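Local coordinates for phosphodiesterase (Candida albicans, PDB 6CPU), which is a mostly helical phosphodiesterase of the HD superfamily, with zinc and magnesium ions bound in the model, at residues L470-R482 and Y508-Q522. Sequence-based numbering, arbitrary orientation.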
ATOM      1  N   LEU A 470      19.901  11.369   4.355  1.00 37.65           N
ATOM      2  CA  LEU A 470      19.582  12.543   3.549  1.00 37.58           C
ATOM      3  C   LEU A 470      19.195  12.289   2.094  1.00 37.39           C
ATOM      4  O   LEU A 470      18.204  12.847   1.624  1.00 37.65           O
ATOM      5  CB  LEU A 470      20.759  13.529   3.599  1.00 39.53           C
ATOM      6  CG  LEU A 470      20.586  14.902   2.949  1.00 41.13           C
ATOM      7  CD1 LEU A 470      19.363  15.635   3.480  1.00 41.91           C
ATOM      8  CD2 LEU A 470      21.844  15.732   3.180  1.00 41.85           C
ATOM      9  N   ARG A 471      19.965  11.470   1.377  1.00 35.91           N
ATOM     10  CA  ARG A 471      19.715  11.261  -0.047  1.00 35.86           C
ATOM     11  C   ARG A 471      18.350  10.600  -0.290  1.00 34.54           C
ATOM     12  O   ARG A 471      17.598  11.011  -1.182  1.00 35.03           O
ATOM     13  CB  ARG A 471      20.811  10.393  -0.660  1.00 38.21           C
ATOM     14  CG  ARG A 471      20.840  10.397  -2.181  1.00 38.79           C
ATOM     15  CD  ARG A 471      21.967   9.501  -2.680  1.00 40.77           C
ATOM     16  NE  ARG A 471      21.791   8.149  -2.158  1.00 42.72           N
ATOM     17  CZ  ARG A 471      20.929   7.256  -2.640  1.00 43.87           C
ATOM     18  NH1 ARG A 471      20.164   7.540  -3.690  1.00 45.66           N
ATOM     19  NH2 ARG A 471      20.837   6.065  -2.070  1.00 44.74           N
ATOM     20  N   VAL A 472      18.055   9.573   0.498  1.00 35.37           N
ATOM     21  CA  VAL A 472      16.784   8.847   0.387  1.00 34.92           C
ATOM     22  C   VAL A 472      15.640   9.751   0.841  1.00 34.71           C
ATOM     23  O   VAL A 472      14.562   9.741   0.246  1.00 31.76           O
ATOM     24  CB  VAL A 472      16.797   7.557   1.234  1.00 35.81           C
ATOM     25  CG1 VAL A 472      15.416   6.901   1.262  1.00 35.96           C
ATOM     26  CG2 VAL A 472      17.839   6.581   0.699  1.00 36.74           C
ATOM     27  N   SER A 473      15.884  10.522   1.901  1.00 34.46           N
ATOM     28  CA  SER A 473      14.882  11.435   2.443  1.00 33.44           C
ATOM     29  C   SER A 473      14.476  12.448   1.399  1.00 33.23           C
ATOM     30  O   SER A 473      13.297  12.773   1.274  1.00 31.99           O
ATOM     31  CB  SER A 473      15.410  12.125   3.706  1.00 36.29           C
ATOM     32  OG  SER A 473      14.403  12.883   4.362  1.00 36.77           O
ATOM     33  N   ALA A 474      15.447  12.930   0.627  1.00 32.44           N
ATOM     34  CA  ALA A 474      15.184  13.894  -0.435  1.00 32.82           C
ATOM     35  C   ALA A 474      14.388  13.293  -1.591  1.00 32.07           C
ATOM     36  O   ALA A 474      13.555  13.972  -2.179  1.00 32.30           O
ATOM     37  CB  ALA A 474      16.488  14.473  -0.968  1.00 34.00           C
ATOM     38  N   GLN A 475      14.670  12.040  -1.935  1.00 29.58           N
ATOM     39  CA  GLN A 475      13.932  11.358  -3.012  1.00 28.43           C
ATOM     40  C   GLN A 475      12.445  11.284  -2.663  1.00 25.84           C
ATOM     41  O   GLN A 475      11.598  11.542  -3.503  1.00 27.30           O
ATOM     42  CB  GLN A 475      14.477   9.945  -3.233  1.00 28.42           C
ATOM     43  CG  GLN A 475      15.844   9.897  -3.898  1.00 29.51           C
ATOM     44  CD  GLN A 475      16.353   8.483  -4.078  1.00 29.75           C
ATOM     45  OE1 GLN A 475      16.193   7.635  -3.198  1.00 31.91           O
ATOM     46  NE2 GLN A 475      16.985   8.228  -5.207  1.00 31.40           N
ATOM     47  N   TRP A 476      12.152  10.938  -1.416  1.00 25.31           N
ATOM     48  CA  TRP A 476      10.771  10.903  -0.913  1.00 26.51           C
ATOM     49  C   TRP A 476      10.117  12.283  -0.959  1.00 27.88           C
ATOM     50  O   TRP A 476       8.965  12.414  -1.344  1.00 28.20           O
ATOM     51  CB  TRP A 476      10.729  10.367   0.517  1.00 26.10           C
ATOM     52  CG  TRP A 476      10.843   8.880   0.610  1.00 28.07           C
ATOM     53  CD1 TRP A 476      11.869   8.154   1.156  1.00 29.01           C
ATOM     54  CD2 TRP A 476       9.886   7.929   0.146  1.00 28.74           C
ATOM     55  NE1 TRP A 476      11.604   6.808   1.057  1.00 29.96           N
ATOM     56  CE2 TRP A 476      10.395   6.643   0.440  1.00 29.40           C
ATOM     57  CE3 TRP A 476       8.649   8.039  -0.495  1.00 29.21           C
ATOM     58  CZ2 TRP A 476       9.705   5.476   0.112  1.00 30.00           C
ATOM     59  CZ3 TRP A 476       7.962   6.870  -0.817  1.00 29.70           C
ATOM     60  CH2 TRP A 476       8.499   5.612  -0.521  1.00 28.80           C
ATOM     61  N   ALA A 477      10.862  13.319  -0.567  1.00 28.69           N
ATOM     62  CA  ALA A 477      10.347  14.686  -0.597  1.00 29.34           C
ATOM     63  C   ALA A 477       9.908  15.087  -1.992  1.00 29.69           C
ATOM     64  O   ALA A 477       8.906  15.783  -2.169  1.00 28.66           O
ATOM     65  CB  ALA A 477      11.397  15.665  -0.076  1.00 31.47           C
ATOM     66  N   MET A 478      10.669  14.656  -2.987  1.00 29.00           N
ATOM     67  CA  MET A 478      10.340  14.910  -4.369  1.00 30.97           C
ATOM     68  C   MET A 478       9.027  14.254  -4.817  1.00 29.64           C
ATOM     69  O   MET A 478       8.197  14.893  -5.463  1.00 28.34           O
ATOM     70  CB  MET A 478      11.479  14.409  -5.256  1.00 33.23           C
ATOM     71  CG  MET A 478      11.177  14.465  -6.733  1.00 37.00           C
ATOM     72  SD  MET A 478      12.701  14.423  -7.686  1.00 44.85           S
ATOM     73  CE  MET A 478      12.038  14.435  -9.340  1.00 44.21           C
ATOM     74  N   VAL A 479       8.855  12.969  -4.525  1.00 29.24           N
ATOM     75  CA  VAL A 479       7.624  12.295  -4.963  1.00 27.35           C
ATOM     76  C   VAL A 479       6.402  12.797  -4.174  1.00 26.30           C
ATOM     77  O   VAL A 479       5.318  12.923  -4.742  1.00 24.78           O
ATOM     78  CB  VAL A 479       7.755  10.752  -4.979  1.00 28.15           C
ATOM     79  CG1 VAL A 479       8.925  10.354  -5.883  1.00 29.05           C
ATOM     80  CG2 VAL A 479       7.918  10.173  -3.584  1.00 28.62           C
ATOM     81  N   LEU A 480       6.591  13.137  -2.900  1.00 25.63           N
ATOM     82  CA  LEU A 480       5.531  13.743  -2.092  1.00 27.38           C
ATOM     83  C   LEU A 480       5.081  15.073  -2.703  1.00 26.77           C
ATOM     84  O   LEU A 480       3.887  15.336  -2.804  1.00 24.36           O
ATOM     85  CB  LEU A 480       5.966  13.916  -0.621  1.00 27.97           C
ATOM     86  CG  LEU A 480       4.889  14.405   0.376  1.00 29.06           C
ATOM     87  CD1 LEU A 480       3.675  13.482   0.402  1.00 29.40           C
ATOM     88  CD2 LEU A 480       5.446  14.543   1.781  1.00 30.06           C
ATOM     89  N   SER A 481       6.033  15.892  -3.152  1.00 28.56           N
ATOM     90  CA  SER A 481       5.699  17.121  -3.885  1.00 27.85           C
ATOM     91  C   SER A 481       4.944  16.891  -5.189  1.00 27.70           C
ATOM     92  O   SER A 481       4.083  17.696  -5.554  1.00 26.38           O
ATOM     93  CB  SER A 481       6.962  17.954  -4.158  1.00 30.36           C
ATOM     94  OG  SER A 481       7.653  18.169  -2.946  1.00 32.45           O
ATOM     95  N   ARG A 482       5.253  15.811  -5.912  1.00 26.38           N
ATOM     96  CA  ARG A 482       4.522  15.524  -7.143  1.00 26.44           C
ATOM     97  C   ARG A 482       3.039  15.286  -6.842  1.00 25.30           C
ATOM     98  O   ARG A 482       2.169  15.789  -7.564  1.00 25.06           O
ATOM     99  CB  ARG A 482       5.081  14.305  -7.879  1.00 27.67           C
ATOM    100  CG  ARG A 482       6.465  14.491  -8.461  1.00 28.59           C
ATOM    101  CD  ARG A 482       6.993  13.176  -8.982  1.00 30.09           C
ATOM    102  NE  ARG A 482       8.189  13.330  -9.817  1.00 30.93           N
ATOM    103  CZ  ARG A 482       8.809  12.321 -10.425  1.00 32.21           C
ATOM    104  NH1 ARG A 482       8.352  11.073 -10.296  1.00 29.59           N
ATOM    105  NH2 ARG A 482       9.895  12.560 -11.166  1.00 32.76           N
ATOM    106  N   TYR A 508       6.099  11.226 -15.657  1.00 31.14           N
ATOM    107  CA  TYR A 508       7.186  11.761 -14.852  1.00 32.56           C
ATOM    108  C   TYR A 508       8.517  11.149 -15.259  1.00 33.76           C
ATOM    109  O   TYR A 508       8.594   9.964 -15.584  1.00 31.33           O
ATOM    110  CB  TYR A 508       6.945  11.481 -13.370  1.00 31.06           C
ATOM    111  CG  TYR A 508       5.766  12.227 -12.800  1.00 30.13           C
ATOM    112  CD1 TYR A 508       5.860  13.578 -12.481  1.00 30.06           C
ATOM    113  CD2 TYR A 508       4.540  11.597 -12.620  1.00 29.77           C
ATOM    114  CE1 TYR A 508       4.774  14.272 -11.963  1.00 29.22           C
ATOM    115  CE2 TYR A 508       3.456  12.278 -12.104  1.00 29.03           C
ATOM    116  CZ  TYR A 508       3.575  13.619 -11.780  1.00 28.95           C
ATOM    117  OH  TYR A 508       2.493  14.307 -11.270  1.00 26.81           O
ATOM    118  N   ASP A 509       9.564  11.970 -15.247  1.00 35.77           N
ATOM    119  CA  ASP A 509      10.923  11.455 -15.376  1.00 38.22           C
ATOM    120  C   ASP A 509      11.293  10.673 -14.130  1.00 38.23           C
ATOM    121  O   ASP A 509      10.704  10.855 -13.056  1.00 36.83           O
ATOM    122  CB  ASP A 509      11.922  12.597 -15.588  1.00 40.38           C
ATOM    123  CG  ASP A 509      11.803  13.223 -16.959  1.00 42.26           C
ATOM    124  OD1 ASP A 509      11.188  12.607 -17.849  1.00 43.87           O
ATOM    125  OD2 ASP A 509      12.333  14.333 -17.158  1.00 47.64           O
ATOM    126  N   ASP A 510      12.287   9.804 -14.276  1.00 40.16           N
ATOM    127  CA  ASP A 510      12.788   9.019 -13.158  1.00 41.22           C
ATOM    128  C   ASP A 510      13.217   9.946 -12.041  1.00 39.01           C
ATOM    129  O   ASP A 510      13.673  11.054 -12.294  1.00 39.87           O
ATOM    130  CB  ASP A 510      13.977   8.156 -13.591  1.00 44.90           C
ATOM    131  CG  ASP A 510      13.630   7.213 -14.726  1.00 48.71           C
ATOM    132  OD1 ASP A 510      12.430   6.885 -14.879  1.00 49.77           O
ATOM    133  OD2 ASP A 510      14.551   6.810 -15.471  1.00 51.21           O
ATOM    134  N   VAL A 511      13.043   9.491 -10.809  1.00 37.90           N
ATOM    135  CA  VAL A 511      13.531  10.206  -9.647  1.00 37.93           C
ATOM    136  C   VAL A 511      15.057  10.128  -9.686  1.00 38.52           C
ATOM    137  O   VAL A 511      15.602   9.041  -9.853  1.00 36.27           O
ATOM    138  CB  VAL A 511      13.003   9.580  -8.343  1.00 37.67           C
ATOM    139  CG1 VAL A 511      13.693  10.190  -7.127  1.00 37.32           C
ATOM    140  CG2 VAL A 511      11.483   9.749  -8.252  1.00 38.01           C
ATOM    141  N   PRO A 512      15.754  11.273  -9.541  1.00 40.99           N
ATOM    142  CA  PRO A 512      17.225  11.207  -9.611  1.00 40.89           C
ATOM    143  C   PRO A 512      17.863  10.402  -8.486  1.00 40.90           C
ATOM    144  O   PRO A 512      17.341  10.370  -7.372  1.00 39.31           O
ATOM    145  CB  PRO A 512      17.649  12.676  -9.517  1.00 40.46           C
ATOM    146  CG  PRO A 512      16.452  13.451  -9.950  1.00 41.35           C
ATOM    147  CD  PRO A 512      15.279  12.663  -9.451  1.00 40.13           C
ATOM    148  N   HIS A 513      18.991   9.760  -8.784  1.00 43.88           N
ATOM    149  CA  HIS A 513      19.737   9.009  -7.778  1.00 46.38           C
ATOM    150  C   HIS A 513      20.474   9.933  -6.803  1.00 48.21           C
ATOM    151  O   HIS A 513      20.538   9.653  -5.609  1.00 44.66           O
ATOM    152  CB  HIS A 513      20.736   8.060  -8.443  1.00 49.22           C
ATOM    153  CG  HIS A 513      21.385   7.104  -7.490  1.00 52.65           C
ATOM    154  ND1 HIS A 513      20.910   5.828  -7.273  1.00 54.13           N
ATOM    155  CD2 HIS A 513      22.469   7.241  -6.689  1.00 54.26           C
ATOM    156  CE1 HIS A 513      21.673   5.219  -6.384  1.00 54.80           C
ATOM    157  NE2 HIS A 513      22.625   6.057  -6.011  1.00 56.04           N
ATOM    158  N   GLU A 514      21.026  11.030  -7.318  1.00 51.08           N
ATOM    159  CA  GLU A 514      21.899  11.892  -6.533  1.00 53.29           C
ATOM    160  C   GLU A 514      21.171  13.120  -5.999  1.00 52.14           C
ATOM    161  O   GLU A 514      20.426  13.782  -6.728  1.00 52.03           O
ATOM    162  CB  GLU A 514      23.100  12.347  -7.374  1.00 55.96           C
ATOM    163  CG  GLU A 514      23.911  11.221  -8.009  1.00 58.09           C
ATOM    164  CD  GLU A 514      24.532  10.260  -7.002  1.00 59.16           C
ATOM    165  OE1 GLU A 514      24.652  10.597  -5.801  1.00 56.64           O
ATOM    166  OE2 GLU A 514      24.910   9.148  -7.427  1.00 61.30           O
ATOM    167  N   LEU A 515      21.412  13.418  -4.724  1.00 51.67           N
ATOM    168  CA  LEU A 515      20.884  14.613  -4.071  1.00 53.21           C
ATOM    169  C   LEU A 515      21.053  15.870  -4.924  1.00 54.71           C
ATOM    170  O   LEU A 515      20.125  16.668  -5.060  1.00 52.43           O
ATOM    171  CB  LEU A 515      21.572  14.803  -2.714  1.00 53.82           C
ATOM    172  CG  LEU A 515      21.101  15.951  -1.814  1.00 54.38           C
ATOM    173  CD1 LEU A 515      19.587  15.955  -1.643  1.00 54.81           C
ATOM    174  CD2 LEU A 515      21.793  15.852  -0.464  1.00 53.61           C
ATOM    175  N   ARG A 516      22.240  16.028  -5.506  1.00 56.72           N
ATOM    176  CA  ARG A 516      22.563  17.188  -6.334  1.00 58.20           C
ATOM    177  C   ARG A 516      21.511  17.432  -7.419  1.00 56.57           C
ATOM    178  O   ARG A 516      20.984  18.543  -7.534  1.00 53.09           O
ATOM    179  CB  ARG A 516      23.947  17.007  -6.976  1.00 62.08           C
ATOM    180  CG  ARG A 516      24.520  18.259  -7.620  1.00 66.12           C
ATOM    181  CD  ARG A 516      25.896  17.987  -8.212  1.00 69.86           C
ATOM    182  NE  ARG A 516      26.497  19.193  -8.783  1.00 74.87           N
ATOM    183  CZ  ARG A 516      27.636  19.224  -9.475  1.00 77.53           C
ATOM    184  NH1 ARG A 516      28.327  18.108  -9.703  1.00 79.41           N
ATOM    185  NH2 ARG A 516      28.087  20.380  -9.948  1.00 77.75           N
ATOM    186  N   GLU A 517      21.198  16.402  -8.204  1.00 54.84           N
ATOM    187  CA  GLU A 517      20.253  16.567  -9.319  1.00 55.35           C
ATOM    188  C   GLU A 517      18.825  16.807  -8.828  1.00 52.63           C
ATOM    189  O   GLU A 517      18.040  17.475  -9.506  1.00 49.96           O
ATOM    190  CB  GLU A 517      20.283  15.370 -10.274  1.00 58.72           C
ATOM    191  CG  GLU A 517      19.798  15.719 -11.680  1.00 62.68           C
ATOM    192  CD  GLU A 517      19.344  14.513 -12.488  1.00 66.12           C
ATOM    193  OE1 GLU A 517      19.902  13.410 -12.293  1.00 68.81           O
ATOM    194  OE2 GLU A 517      18.429  14.678 -13.328  1.00 67.06           O
ATOM    195  N   ILE A 518      18.497  16.265  -7.655  1.00 50.04           N
ATOM    196  CA  ILE A 518      17.188  16.485  -7.038  1.00 50.15           C
ATOM    197  C   ILE A 518      16.997  17.970  -6.718  1.00 51.21           C
ATOM    198  O   ILE A 518      15.954  18.551  -7.028  1.00 48.29           O
ATOM    199  CB  ILE A 518      17.014  15.656  -5.738  1.00 47.70           C
ATOM    200  CG1 ILE A 518      16.988  14.154  -6.053  1.00 46.42           C
ATOM    201  CG2 ILE A 518      15.734  16.060  -5.010  1.00 47.08           C
ATOM    202  CD1 ILE A 518      17.052  13.269  -4.825  1.00 46.43           C
ATOM    203  N   LEU A 519      18.015  18.578  -6.114  1.00 53.11           N
ATOM    204  CA  LEU A 519      17.936  19.982  -5.705  1.00 55.35           C
ATOM    205  C   LEU A 519      17.882  20.943  -6.894  1.00 56.08           C
ATOM    206  O   LEU A 519      17.341  22.037  -6.773  1.00 58.78           O
ATOM    207  CB  LEU A 519      19.099  20.348  -4.782  1.00 55.49           C
ATOM    208  CG  LEU A 519      19.221  19.532  -3.488  1.00 55.48           C
ATOM    209  CD1 LEU A 519      20.517  19.867  -2.765  1.00 55.86           C
ATOM    210  CD2 LEU A 519      18.028  19.744  -2.569  1.00 56.69           C
ATOM    211  N   GLU A 520      18.424  20.543  -8.038  1.00 59.07           N
ATOM    212  CA  GLU A 520      18.345  21.384  -9.229  1.00 63.82           C
ATOM    213  C   GLU A 520      16.998  21.256  -9.939  1.00 63.80           C
ATOM    214  O   GLU A 520      16.519  22.228 -10.526  1.00 63.49           O
ATOM    215  CB  GLU A 520      19.491  21.084 -10.197  1.00 68.09           C
ATOM    216  CG  GLU A 520      19.663  22.152 -11.276  1.00 71.74           C
ATOM    217  CD  GLU A 520      21.089  22.667 -11.389  1.00 75.03           C
ATOM    218  OE1 GLU A 520      22.023  21.837 -11.427  1.00 78.05           O
ATOM    219  OE2 GLU A 520      21.277  23.905 -11.442  1.00 75.65           O
ATOM    220  N   ILE A 521      16.391  20.067  -9.888  1.00 63.07           N
ATOM    221  CA  ILE A 521      15.080  19.833 -10.513  1.00 63.71           C
ATOM    222  C   ILE A 521      13.977  20.588  -9.767  1.00 60.72           C
ATOM    223  O   ILE A 521      13.070  21.145 -10.386  1.00 60.01           O
ATOM    224  CB  ILE A 521      14.746  18.322 -10.608  1.00 65.45           C
ATOM    225  CG1 ILE A 521      15.666  17.634 -11.628  1.00 65.83           C
ATOM    226  CG2 ILE A 521      13.284  18.100 -10.991  1.00 65.54           C
ATOM    227  CD1 ILE A 521      15.370  17.960 -13.081  1.00 65.52           C
ATOM    228  N   GLN A 522      14.055  20.602  -8.443  1.00 59.07           N
ATOM    229  CA  GLN A 522      13.226  21.504  -7.662  1.00 60.87           C
ATOM    230  C   GLN A 522      13.966  22.017  -6.423  1.00 61.96           C
ATOM    231  O   GLN A 522      13.974  21.366  -5.379  1.00 59.86           O
ATOM    232  CB  GLN A 522      11.889  20.857  -7.291  1.00 62.02           C
ATOM    233  CG  GLN A 522      11.976  19.447  -6.741  1.00 62.43           C
ATOM    234  CD  GLN A 522      10.616  18.930  -6.317  1.00 62.50           C
ATOM    235  OE1 GLN A 522       9.824  18.474  -7.145  1.00 65.72           O
ATOM    236  NE2 GLN A 522      10.334  19.010  -5.023  1.00 60.06           N
TER
HETATM  237  O   HOH W   1       9.248   8.508 -11.519  1.00 27.92           O
HETATM  238  O   HOH W   2       2.852  16.517 -10.232  1.00 31.73           O
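The short helix 515-521 runs at 29° to helix 470-482, their axes 9.9 Å apart, and the loop before it, extended over residues 508-512, passes along helix 470-482. Three loop carbonyls each accept a side-chain hydrogen bond. Arg471 NH1 reaches His513 O at 2.9 Å, in the carbonyl plane and on a lone pair. The Arg471 chain bends at chi3 (57°), and its guanidinium stacks on the His513 ring, NH1 over the ring centre, planes 10° apart. Gln475 NE2 gives Pro512 O a nearly straight bond of 3.1 Å. Arg482 NH2 binds Asp509 O at 2.7 Å, and a water bridges Arg482 NH1 to that same oxygen. With CG beside the backbone N, the Arg482 chain runs out straight, its CD over one face of the Tyr508 ring as a CH-pi contact. Gln522 NE2 gives Ser481 OG a weak bond. Apolar packing fills in around these bonds. Met478 SD meets Pro512 CD at 3.6 Å, and Ala474 CB touches Leu515 CD1 at 3.5 Å. Arg471 NE also forms a salt bridge with Asp309, and Tyr508 OH bonds Glu486. The contact thus packs a short helix, Glu514 at its N-cap, and its leading loop against helix 470-495 of the helical phosphodiesterase domain. Leu470 and Leu515 both pack on Phe564 of helix 552-569, while Ala477 and Ile518 touch Ile525 of helix 525-547.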